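Local coordinates for fructosyl amine: oxygen oxidoreductase (Aspergillus fumigatus, PDB 3DJD), which probably uses bound FAD to oxidise fructosyl amines with molecular oxygen, as a flavoprotein of the MSOX/MTOX family, at residues A[338-343]-A[361-366]; A[99-104]-A[260-265]; A[21-26]-A[172-177]; A[236-241]-A[274-279]. All coordinates share one frame; numbering follows the deposited sequence.

From the N terminus, the chain first lays down 21-26, on the helix after the strand 9-12, and then 99-104, at the end of strand 96-100. Interaction 3 closes the first loop when 172-177 returns to that helix, within the FAD-binding, Rossmann-type part of the fold. Interaction 2 closes at 260-265 and therefore crosses interaction 3, their centres about 39 Å apart. Interaction 4, from 236-241 to 274-279, crosses interaction 2 in turn; the two touch where strand 263-265 runs beside strand 274-289. Interaction 1 comes last and joins the end of strand 331-339 to the FAD loop 361-366, with D339 packing on W236 of interaction 4.

Interaction 1: A[338-343]-A[361-366]. With FAD (flavin-adenine dinucleotide), chain C.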
# COMPACT_ATOMS: atom_id res chain seq x y z
N ALA A 338 -0.98 -5.71 5.12
CA ALA A 338 -1.09 -6.44 6.38
C ALA A 338 -1.08 -5.48 7.55
O ALA A 338 -0.17 -4.65 7.68
CB ALA A 338 0.03 -7.48 6.52
N ASP A 339 -2.08 -5.62 8.42
CA ASP A 339 -2.24 -4.72 9.58
C ASP A 339 -1.63 -5.30 10.83
O ASP A 339 -1.88 -6.47 11.16
CB ASP A 339 -3.72 -4.50 9.88
CG ASP A 339 -4.43 -3.65 8.82
OD1 ASP A 339 -3.84 -2.65 8.37
OD2 ASP A 339 -5.59 -3.98 8.47
N THR A 340 -0.90 -4.45 11.54
CA THR A 340 -0.49 -4.75 12.91
C THR A 340 -1.68 -4.39 13.83
O THR A 340 -2.68 -3.77 13.40
CB THR A 340 0.73 -3.93 13.32
OG1 THR A 340 0.43 -2.55 13.13
CG2 THR A 340 1.97 -4.33 12.49
N ALA A 341 -1.59 -4.80 15.10
CA ALA A 341 -2.71 -4.63 16.04
C ALA A 341 -3.12 -3.18 16.32
O ALA A 341 -4.24 -2.91 16.80
CB ALA A 341 -2.41 -5.38 17.34
N ASN A 342 -2.20 -2.24 16.04
CA ASN A 342 -2.44 -0.80 16.20
C ASN A 342 -2.11 -0.01 14.93
O ASN A 342 -2.04 1.24 14.95
CB ASN A 342 -1.61 -0.27 17.38
CG ASN A 342 -0.12 -0.53 17.22
OD1 ASN A 342 0.37 -1.12 16.22
ND2 ASN A 342 0.64 -0.10 18.24
N ARG A 343 -1.88 -0.73 13.83
CA ARG A 343 -1.52 -0.13 12.53
C ARG A 343 -0.24 0.71 12.56
O ARG A 343 -0.03 1.58 11.70
CB ARG A 343 -2.69 0.63 11.92
CG ARG A 343 -3.80 -0.33 11.44
CD ARG A 343 -4.91 0.41 10.72
NE ARG A 343 -4.48 0.96 9.44
CZ ARG A 343 -5.19 1.85 8.75
NH1 ARG A 343 -6.36 2.28 9.24
NH2 ARG A 343 -4.74 2.32 7.59
N GLY A 361 4.29 -4.87 7.98
CA GLY A 361 3.19 -4.27 8.77
C GLY A 361 2.84 -2.86 8.32
O GLY A 361 2.48 -2.01 9.14
N ALA A 362 2.97 -2.59 7.01
CA ALA A 362 2.64 -1.26 6.44
C ALA A 362 1.18 -0.83 6.73
O ALA A 362 0.82 0.36 6.64
CB ALA A 362 2.90 -1.27 4.91
N SER A 363 0.34 -1.81 7.09
CA SER A 363 -0.98 -1.54 7.66
C SER A 363 -1.84 -0.67 6.74
O SER A 363 -2.58 0.21 7.21
CB SER A 363 -0.86 -0.93 9.07
OG SER A 363 -0.20 -1.82 9.98
N GLY A 364 -1.74 -0.94 5.43
CA GLY A 364 -2.58 -0.25 4.45
C GLY A 364 -2.27 1.21 4.23
O GLY A 364 -3.03 1.92 3.57
N ARG A 365 -1.13 1.66 4.75
CA ARG A 365 -0.77 3.07 4.62
C ARG A 365 0.69 3.30 4.20
O ARG A 365 1.19 4.41 4.35
CB ARG A 365 -1.13 3.87 5.90
CG ARG A 365 -0.41 3.43 7.12
CD ARG A 365 -1.10 3.94 8.39
NE ARG A 365 -0.31 3.61 9.57
CZ ARG A 365 0.73 4.32 10.00
NH1 ARG A 365 1.13 5.40 9.33
NH2 ARG A 365 1.40 3.94 11.08
N GLY A 366 1.33 2.29 3.59
CA GLY A 366 2.77 2.36 3.40
C GLY A 366 3.24 2.93 2.08
O GLY A 366 4.45 3.11 1.89
PA FAD C . 4.01 -4.86 -1.43
O1A FAD C . 4.32 -3.63 -2.18
O2A FAD C . 2.72 -5.54 -1.66
O5B FAD C . 5.19 -5.86 -1.85
C5B FAD C . 5.29 -7.17 -1.35
C4B FAD C . 6.13 -7.94 -2.36
O4B FAD C . 6.32 -9.24 -1.75
C3B FAD C . 5.35 -8.17 -3.66
O3B FAD C . 6.06 -7.60 -4.74
C2B FAD C . 5.29 -9.72 -3.76
O2B FAD C . 5.48 -10.20 -5.13
C1B FAD C . 6.45 -10.13 -2.81
N9A FAD C . 6.35 -11.59 -2.52
C8A FAD C . 5.24 -12.31 -2.28
N7A FAD C . 5.59 -13.60 -2.09
C5A FAD C . 6.93 -13.68 -2.23
C6A FAD C . 7.85 -14.73 -2.17
N6A FAD C . 7.43 -15.99 -1.98
N1A FAD C . 9.16 -14.45 -2.35
C2A FAD C . 9.59 -13.20 -2.58
N3A FAD C . 8.74 -12.17 -2.63
C4A FAD C . 7.41 -12.40 -2.48
N1 FAD C . -0.82 3.67 0.86
C2 FAD C . -0.65 5.05 0.77
O2 FAD C . 0.36 5.57 1.25
N3 FAD C . -1.64 5.83 0.16
C4 FAD C . -2.82 5.25 -0.35
O4 FAD C . -3.68 5.95 -0.90
C4X FAD C . -2.97 3.86 -0.27
N5 FAD C . -4.14 3.27 -0.78
C5X FAD C . -4.19 1.86 -0.90
C6 FAD C . -5.23 1.28 -1.61
C7 FAD C . -5.25 -0.11 -1.76
C7M FAD C . -6.40 -0.76 -2.54
C8 FAD C . -4.25 -0.88 -1.17
C8M FAD C . -4.21 -2.41 -1.29
C9 FAD C . -3.20 -0.30 -0.49
C9A FAD C . -3.16 1.08 -0.33
N10 FAD C . -2.12 1.69 0.38
C10 FAD C . -1.98 3.08 0.33
C1' FAD C . -1.17 0.91 1.19
C2' FAD C . 0.12 0.60 0.40
O2' FAD C . -0.22 0.22 -0.93
C3' FAD C . 0.85 -0.58 1.05
O3' FAD C . 0.85 -0.42 2.47
C4' FAD C . 2.30 -0.71 0.56
O4' FAD C . 2.35 -0.66 -0.83
C5' FAD C . 2.79 -2.10 0.99
O5' FAD C . 4.17 -2.23 0.67
P FAD C . 4.95 -3.58 1.02
O1P FAD C . 4.79 -3.96 2.44
O2P FAD C . 6.28 -3.42 0.41
O3P FAD C . 4.11 -4.71 0.16
O HOH W 1 -4.82 3.49 4.80
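R343 lies along S363 and grips its carbonyl. Its CB packs 3.7 Å from S363 CB, and CG continues over the same carbon. The chain then bends at chi3 (68°), which turns the guanidinium so that R343 NE and NH2 both donate to S363 O, each at 3.0 Å. NH2 also makes a weak bond to a water that donates to G364 O, while NH1 reaches L409 O. R343 O is gripped in turn by R365, whose extended chain places NE and NH2 side-on to it, with NH2 at 2.8 Å and the oxygen in the guanidinium plane. The two guanidinium planes are turned 66° apart. S363 is also held through its hydroxyl and its amide: its OG accepts a nearly straight bond from T340 N (3.1 Å, 171°) and donates to G361 O, and its N donates to A338 O. D339 OD1 sits 3.1 Å from S363 CA, but the carboxylate's OD2 is paired with R411 and R232. The type I' turn from A362 to R365 is thus fastened to the strand end and the type I turn that follows it, and it leads into G366, whose N bonds to FAD O3' at 3.0 Å: an FAD-binding loop of the FAD-dependent oxidoreductase family.

Interaction 2: A[99-104]-A[260-265]; sequences SACSQE and IERGFF
E261 leaves its backbone with CG anti to the carbonyl carbon (chi1 -57°) and then runs fully extended, which carries its carboxylate to the backbone turn at C101 and S102. S102 answers with OG set between its own N and carbonyl carbon (chi1 74°), facing E261 OE2 at 2.8 Å. E261 OE1 takes two amides, C101 N from above the carboxylate plane and S102 N on the syn side, each at 2.9 Å. Three donors therefore hold the carboxylate, fixing its rotation and probably favouring the charged form. The site sits at a helix start: S102 is the N-cap of helix 103-108, and its OG also bonds to G105 N, so the glutamate grips the very residue that caps the helix. Strand 96-100 pairs in parallel with strand 256-259, and the bond from I260 N to S99 O (2.8 Å) continues that partnership just past the strand end. Beside it, A100 CB rests on I260 CG2 at 3.6 Å. Farther along, R262 and G263 form a classic beta bulge opposite N259. A bend at chi2 (-77°) folds the R262 chain, and C101 SG lies over one face of its guanidinium, 3.3 Å from NH2 and displaced toward the rim. R262 NH1 donates to E261 O, while NE is paired with E319 of helix 307-320.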
# COMPACT_ATOMS: atom_id res chain seq x y z
N SER A 99 -13.10 13.74 3.77
CA SER A 99 -14.48 13.94 4.20
C SER A 99 -15.11 12.71 4.84
O SER A 99 -14.54 11.62 4.85
CB SER A 99 -15.35 14.42 3.02
OG SER A 99 -15.39 13.46 1.98
N ALA A 100 -16.32 12.91 5.36
CA ALA A 100 -17.08 11.85 6.03
C ALA A 100 -18.56 12.18 5.99
O ALA A 100 -18.95 13.26 5.54
CB ALA A 100 -16.63 11.69 7.46
N CYS A 101 -19.37 11.23 6.47
CA CYS A 101 -20.84 11.34 6.40
C CYS A 101 -21.52 11.33 7.77
O CYS A 101 -22.70 11.68 7.89
CB CYS A 101 -21.41 10.21 5.57
SG CYS A 101 -21.08 10.37 3.83
N SER A 102 -20.77 10.91 8.79
CA SER A 102 -21.28 10.75 10.15
C SER A 102 -20.28 11.39 11.10
O SER A 102 -19.13 11.61 10.73
CB SER A 102 -21.43 9.26 10.48
OG SER A 102 -20.17 8.65 10.70
N GLN A 103 -20.71 11.69 12.32
CA GLN A 103 -19.82 12.32 13.29
C GLN A 103 -18.65 11.40 13.68
O GLN A 103 -17.52 11.86 13.84
CB GLN A 103 -20.58 12.79 14.54
CG GLN A 103 -19.75 13.64 15.50
CD GLN A 103 -19.23 14.94 14.88
OE1 GLN A 103 -19.99 15.71 14.27
NE2 GLN A 103 -17.94 15.20 15.04
N GLU A 104 -18.94 10.11 13.82
CA GLU A 104 -17.92 9.10 14.06
C GLU A 104 -16.83 9.14 12.98
O GLU A 104 -15.64 9.12 13.30
CB GLU A 104 -18.55 7.71 14.14
CG GLU A 104 -17.59 6.62 14.63
CD GLU A 104 -18.27 5.28 14.92
OE1 GLU A 104 -19.52 5.22 14.94
OE2 GLU A 104 -17.53 4.29 15.13
N ILE A 260 -13.99 8.98 3.98
CA ILE A 260 -13.59 7.87 4.86
C ILE A 260 -14.65 6.76 4.99
O ILE A 260 -14.33 5.63 5.36
CB ILE A 260 -13.16 8.41 6.27
CG1 ILE A 260 -12.28 7.40 7.04
CG2 ILE A 260 -14.35 8.88 7.08
CD1 ILE A 260 -11.87 7.87 8.42
N GLU A 261 -15.91 7.09 4.68
CA GLU A 261 -17.03 6.13 4.79
C GLU A 261 -17.60 5.70 3.45
O GLU A 261 -18.62 4.99 3.41
CB GLU A 261 -18.13 6.73 5.68
CG GLU A 261 -17.63 7.10 7.06
CD GLU A 261 -18.71 7.72 7.94
OE1 GLU A 261 -18.73 8.94 8.05
OE2 GLU A 261 -19.52 6.97 8.53
N ARG A 262 -16.96 6.12 2.35
CA ARG A 262 -17.48 5.83 1.03
C ARG A 262 -16.38 5.33 0.09
O ARG A 262 -16.54 4.31 -0.58
CB ARG A 262 -18.11 7.10 0.43
CG ARG A 262 -19.28 7.68 1.24
CD ARG A 262 -20.55 6.85 1.01
NE ARG A 262 -21.72 7.47 1.63
CZ ARG A 262 -22.12 7.26 2.88
NH1 ARG A 262 -21.43 6.45 3.68
NH2 ARG A 262 -23.20 7.87 3.34
N GLY A 263 -15.28 6.06 0.01
CA GLY A 263 -14.27 5.73 -1.00
C GLY A 263 -13.56 6.95 -1.54
O GLY A 263 -13.71 8.06 -1.02
N PHE A 264 -12.75 6.73 -2.58
CA PHE A 264 -11.96 7.82 -3.15
C PHE A 264 -11.63 7.56 -4.60
O PHE A 264 -11.72 6.42 -5.06
CB PHE A 264 -10.69 8.07 -2.33
CG PHE A 264 -9.79 6.87 -2.17
CD1 PHE A 264 -8.70 6.69 -3.01
CD2 PHE A 264 -10.00 5.95 -1.14
CE1 PHE A 264 -7.83 5.61 -2.84
CE2 PHE A 264 -9.16 4.85 -0.97
CZ PHE A 264 -8.06 4.68 -1.83
N PHE A 265 -11.29 8.63 -5.31
CA PHE A 265 -10.88 8.53 -6.71
C PHE A 265 -9.96 9.69 -7.10
O PHE A 265 -9.73 10.62 -6.31
CB PHE A 265 -12.11 8.44 -7.64
CG PHE A 265 -13.08 9.59 -7.48
CD1 PHE A 265 -12.85 10.82 -8.09
CD2 PHE A 265 -14.24 9.44 -6.69
CE1 PHE A 265 -13.74 11.89 -7.93
CE2 PHE A 265 -15.13 10.51 -6.53
CZ PHE A 265 -14.87 11.73 -7.14

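Interaction 3: A[21-26]-A[172-177]; sequences TALHLA and QRMGVK
The selenomethionine M174 reaches helix 16-27 with its terminal methyl, CE lying 3.4 Å from L23 CD1 and 3.5 Å from A26 CB. The first of these is tighter than an ordinary van der Waals contact. M174 CB also packs on A26 CB, at 3.8 Å, so the small alanine receives both the root and the end of the longer side chain. V176 covers the neighbouring part of the helix with its two methyls: CG2 comes within 3.9 Å of A26 CB and 3.7 Å of A22 O, while CG1 faces A22 CB at 4.1 Å. A22 and A26, one helical turn apart, thus form a low surface on which the two larger residues sit, and the interface holds no hydrogen bond.

Torsions set the reach of each group. M174 turns back at chi3 (-68°), which swings CE onto the helix, and L23 places CG anti to its own N, so that CD1 extends to meet it although the CB points away. Behind them, the end of helix 160-173 is shaped by a Schellman motif: G175, at positive phi, is its C-prime residue, with V176 N bonded to A171 O and G175 N to Q172 O. The turn delivers V176 to the helix just before K177 enters strand 177-180. V35 of strand 33-37 touches both A22 and V176, and I11 of strand 9-12 also meets A22. Helix 16-27, which begins within the putative GxGxxG strand-turn-helix pattern at the FAD, thus packs against the turn between helix 160-173 and strand 177-180, beside the sheet of a Rossmann-type domain.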
# COMPACT_ATOMS: atom_id res chain seq x y z
N THR A 21 14.07 -0.19 0.35
CA THR A 21 15.25 -0.73 1.05
C THR A 21 16.45 -0.93 0.11
O THR A 21 17.56 -0.52 0.39
CB THR A 21 14.88 -2.03 1.82
OG1 THR A 21 13.81 -1.72 2.74
CG2 THR A 21 16.08 -2.52 2.66
N ALA A 22 16.19 -1.57 -1.03
CA ALA A 22 17.23 -1.76 -2.05
C ALA A 22 17.84 -0.43 -2.47
O ALA A 22 19.10 -0.30 -2.53
CB ALA A 22 16.65 -2.48 -3.25
N LEU A 23 16.97 0.54 -2.77
CA LEU A 23 17.40 1.87 -3.19
C LEU A 23 18.32 2.53 -2.15
O LEU A 23 19.41 3.04 -2.49
CB LEU A 23 16.19 2.77 -3.48
CG LEU A 23 16.52 4.21 -3.91
CD1 LEU A 23 17.29 4.22 -5.26
CD2 LEU A 23 15.24 5.04 -3.97
N HIS A 24 17.88 2.50 -0.89
CA HIS A 24 18.62 3.18 0.18
C HIS A 24 19.91 2.45 0.59
O HIS A 24 20.91 3.11 0.88
CB HIS A 24 17.69 3.51 1.34
CG HIS A 24 16.79 4.66 1.04
ND1 HIS A 24 17.24 5.97 1.01
CD2 HIS A 24 15.48 4.69 0.69
CE1 HIS A 24 16.24 6.76 0.66
NE2 HIS A 24 15.16 6.02 0.49
N LEU A 25 19.91 1.11 0.56
CA LEU A 25 21.15 0.35 0.71
C LEU A 25 22.16 0.81 -0.35
O LEU A 25 23.33 1.09 -0.02
CB LEU A 25 20.88 -1.17 0.57
CG LEU A 25 20.27 -1.83 1.81
CD1 LEU A 25 19.85 -3.30 1.44
CD2 LEU A 25 21.25 -1.81 3.03
N ALA A 26 21.70 0.90 -1.60
CA ALA A 26 22.59 1.27 -2.72
C ALA A 26 23.09 2.70 -2.53
O ALA A 26 24.31 2.98 -2.65
CB ALA A 26 21.89 1.10 -4.05
N GLN A 172 18.89 -0.81 -9.30
CA GLN A 172 19.61 -1.70 -10.23
C GLN A 172 20.84 -1.03 -10.87
O GLN A 172 21.93 -1.63 -10.93
CB GLN A 172 18.63 -2.16 -11.31
CG GLN A 172 19.19 -3.19 -12.27
CD GLN A 172 18.09 -3.68 -13.17
OE1 GLN A 172 17.51 -2.90 -13.94
NE2 GLN A 172 17.77 -4.96 -13.07
N ARG A 173 20.66 0.22 -11.31
CA ARG A 173 21.72 1.05 -11.92
C ARG A 173 22.91 1.15 -10.97
O ARG A 173 24.07 1.19 -11.41
CB ARG A 173 21.14 2.45 -12.09
CG ARG A 173 21.77 3.32 -13.10
CD ARG A 173 20.78 4.46 -13.37
NE ARG A 173 19.68 3.98 -14.20
CZ ARG A 173 18.37 4.13 -13.97
NH1 ARG A 173 17.90 4.81 -12.91
NH2 ARG A 173 17.52 3.62 -14.86
N MSE A 174 22.60 1.22 -9.69
CA MSE A 174 23.62 1.34 -8.63
C MSE A 174 24.13 0.00 -8.09
O MSE A 174 24.83 -0.03 -7.06
CB MSE A 174 23.10 2.21 -7.48
CG MSE A 174 22.78 3.62 -7.91
SE MSE A 174 22.24 4.67 -6.35
CE MSE A 174 20.56 3.79 -5.94
N GLY A 175 23.80 -1.09 -8.79
CA GLY A 175 24.42 -2.39 -8.50
C GLY A 175 23.54 -3.48 -7.92
O GLY A 175 23.96 -4.65 -7.82
N VAL A 176 22.32 -3.13 -7.53
CA VAL A 176 21.45 -4.10 -6.87
C VAL A 176 21.02 -5.11 -7.91
O VAL A 176 20.68 -4.74 -9.04
CB VAL A 176 20.23 -3.42 -6.21
CG1 VAL A 176 19.31 -4.48 -5.58
CG2 VAL A 176 20.70 -2.43 -5.12
N LYS A 177 21.04 -6.38 -7.51
CA LYS A 177 20.64 -7.47 -8.42
C LYS A 177 19.19 -7.86 -8.11
O LYS A 177 18.88 -8.24 -6.99
CB LYS A 177 21.58 -8.66 -8.22
CG LYS A 177 23.03 -8.35 -8.59
CD LYS A 177 24.01 -9.32 -7.86
CE LYS A 177 24.34 -8.88 -6.41
NZ LYS A 177 25.40 -9.79 -5.83

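Interaction 4: A[236-241]-A[274-279]; sequences WTLVHI and EIKICD
Strands 236-241 and 274-279 run antiparallel, their axes 4.4 Å apart at closest and 156° between directions, with V239-I277 and I241-I275 as hydrogen-bonded pairs and H240-K276 as the non-hydrogen-bonded pair between them. H240 and E274 are joined by a nearly straight side-chain bond: H240 ND1 donates to E274 OE1 at 2.8 Å and 177°. The oxygen lies in the imidazole plane, yet the ring approaches from above the carboxylate plane, the two planes standing 79° apart. E274 OE2 is paired with R433 and also bonds to S330, so both carboxylate oxygens are occupied. On the same face, K276 lays CG against the ring, 3.6 Å from H240 CD2, before its chain bends and its NZ goes to N52 and D50. On the other face, I241 and I277 meet through their CD1 methyls at 3.7 Å, and V239 CG2 lies 4.0 Å from I277 CB. Toward the far end T237 OG1 donates to D279 OD1 at 2.6 Å on the syn side, and a water joins T237 N to D279 O. D279 OD2 is engaged by R312. C278 SG packs 3.8 Å from L238 CB; the C278 side chain comes within about 4 Å of the FAD, which W236 also touches. Helix 307-320 covers the isoleucine face, with L316 on I277 and L317 on I241, while strand 331-339 continues the sheet beyond 236-241 and strand 263-265 flanks 274-279.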
# COMPACT_ATOMS: atom_id res chain seq x y z
N TRP A 236 -8.05 -4.95 0.11
CA TRP A 236 -8.97 -3.92 -0.37
C TRP A 236 -9.19 -4.05 -1.89
O TRP A 236 -8.64 -4.95 -2.54
CB TRP A 236 -8.56 -2.51 0.09
CG TRP A 236 -8.76 -2.38 1.58
CD1 TRP A 236 -9.90 -1.92 2.24
CD2 TRP A 236 -7.85 -2.78 2.60
NE1 TRP A 236 -9.72 -2.01 3.60
CE2 TRP A 236 -8.47 -2.53 3.85
CE3 TRP A 236 -6.56 -3.33 2.58
CZ2 TRP A 236 -7.85 -2.81 5.08
CZ3 TRP A 236 -5.92 -3.60 3.80
CH2 TRP A 236 -6.57 -3.33 5.04
N THR A 237 -9.98 -3.16 -2.45
CA THR A 237 -10.57 -3.35 -3.75
C THR A 237 -10.44 -2.07 -4.56
O THR A 237 -10.54 -0.95 -4.02
CB THR A 237 -12.09 -3.74 -3.59
OG1 THR A 237 -12.67 -2.93 -2.56
CG2 THR A 237 -12.22 -5.20 -3.15
N LEU A 238 -10.20 -2.21 -5.85
CA LEU A 238 -10.08 -1.05 -6.71
C LEU A 238 -10.61 -1.38 -8.10
O LEU A 238 -10.56 -2.54 -8.53
CB LEU A 238 -8.61 -0.61 -6.80
CG LEU A 238 -7.62 -1.47 -7.58
CD1 LEU A 238 -7.49 -1.07 -9.05
CD2 LEU A 238 -6.21 -1.39 -6.90
N VAL A 239 -11.09 -0.36 -8.80
CA VAL A 239 -11.48 -0.48 -10.20
C VAL A 239 -10.98 0.70 -11.02
O VAL A 239 -10.62 1.73 -10.46
CB VAL A 239 -13.02 -0.52 -10.35
CG1 VAL A 239 -13.60 -1.67 -9.55
CG2 VAL A 239 -13.64 0.83 -9.95
N HIS A 240 -11.01 0.57 -12.34
CA HIS A 240 -10.79 1.69 -13.25
C HIS A 240 -12.06 1.86 -14.10
O HIS A 240 -12.71 0.86 -14.44
CB HIS A 240 -9.63 1.44 -14.22
CG HIS A 240 -8.28 1.32 -13.57
ND1 HIS A 240 -7.11 1.43 -14.28
CD2 HIS A 240 -7.92 1.10 -12.28
CE1 HIS A 240 -6.08 1.28 -13.46
NE2 HIS A 240 -6.54 1.10 -12.24
N ILE A 241 -12.36 3.11 -14.43
CA ILE A 241 -13.32 3.44 -15.48
C ILE A 241 -12.58 4.24 -16.54
O ILE A 241 -11.94 5.26 -16.24
CB ILE A 241 -14.53 4.22 -14.89
CG1 ILE A 241 -15.43 3.27 -14.09
CG2 ILE A 241 -15.34 4.91 -15.99
CD1 ILE A 241 -16.51 4.00 -13.26
N GLU A 274 -8.00 6.53 -17.58
CA GLU A 274 -8.75 5.73 -16.59
C GLU A 274 -8.77 6.39 -15.23
O GLU A 274 -7.72 6.76 -14.68
CB GLU A 274 -8.22 4.29 -16.48
CG GLU A 274 -8.62 3.45 -17.69
CD GLU A 274 -8.00 2.07 -17.74
OE1 GLU A 274 -6.99 1.81 -17.02
OE2 GLU A 274 -8.53 1.23 -18.53
N ILE A 275 -9.99 6.56 -14.72
CA ILE A 275 -10.20 7.00 -13.35
C ILE A 275 -10.15 5.78 -12.45
O ILE A 275 -10.92 4.82 -12.65
CB ILE A 275 -11.55 7.75 -13.16
CG1 ILE A 275 -11.52 9.12 -13.86
CG2 ILE A 275 -11.88 7.94 -11.67
CD1 ILE A 275 -12.86 9.87 -13.80
N LYS A 276 -9.22 5.80 -11.50
CA LYS A 276 -9.16 4.74 -10.49
C LYS A 276 -10.00 5.08 -9.28
O LYS A 276 -9.88 6.18 -8.72
CB LYS A 276 -7.73 4.45 -10.04
CG LYS A 276 -7.75 3.14 -9.26
CD LYS A 276 -6.68 3.00 -8.28
CE LYS A 276 -6.97 3.72 -7.01
NZ LYS A 276 -5.58 3.96 -6.51
N ILE A 277 -10.85 4.13 -8.87
CA ILE A 277 -11.77 4.31 -7.74
C ILE A 277 -11.62 3.17 -6.73
O ILE A 277 -11.55 1.99 -7.10
CB ILE A 277 -13.24 4.37 -8.22
CG1 ILE A 277 -13.39 5.44 -9.31
CG2 ILE A 277 -14.19 4.71 -7.05
CD1 ILE A 277 -14.12 4.94 -10.54
N CYS A 278 -11.54 3.54 -5.44
CA CYS A 278 -11.59 2.56 -4.35
C CYS A 278 -12.82 2.80 -3.50
O CYS A 278 -13.09 3.93 -3.12
CB CYS A 278 -10.38 2.63 -3.44
SG CYS A 278 -8.82 2.15 -4.22
N ASP A 279 -13.54 1.72 -3.20
CA ASP A 279 -14.58 1.77 -2.17
C ASP A 279 -13.94 1.60 -0.79
O ASP A 279 -13.13 0.68 -0.57
CB ASP A 279 -15.63 0.68 -2.41
CG ASP A 279 -15.02 -0.74 -2.56
OD1 ASP A 279 -14.08 -0.93 -3.37
OD2 ASP A 279 -15.53 -1.69 -1.90
O HOH W 2 -10.76 -0.40 -1.46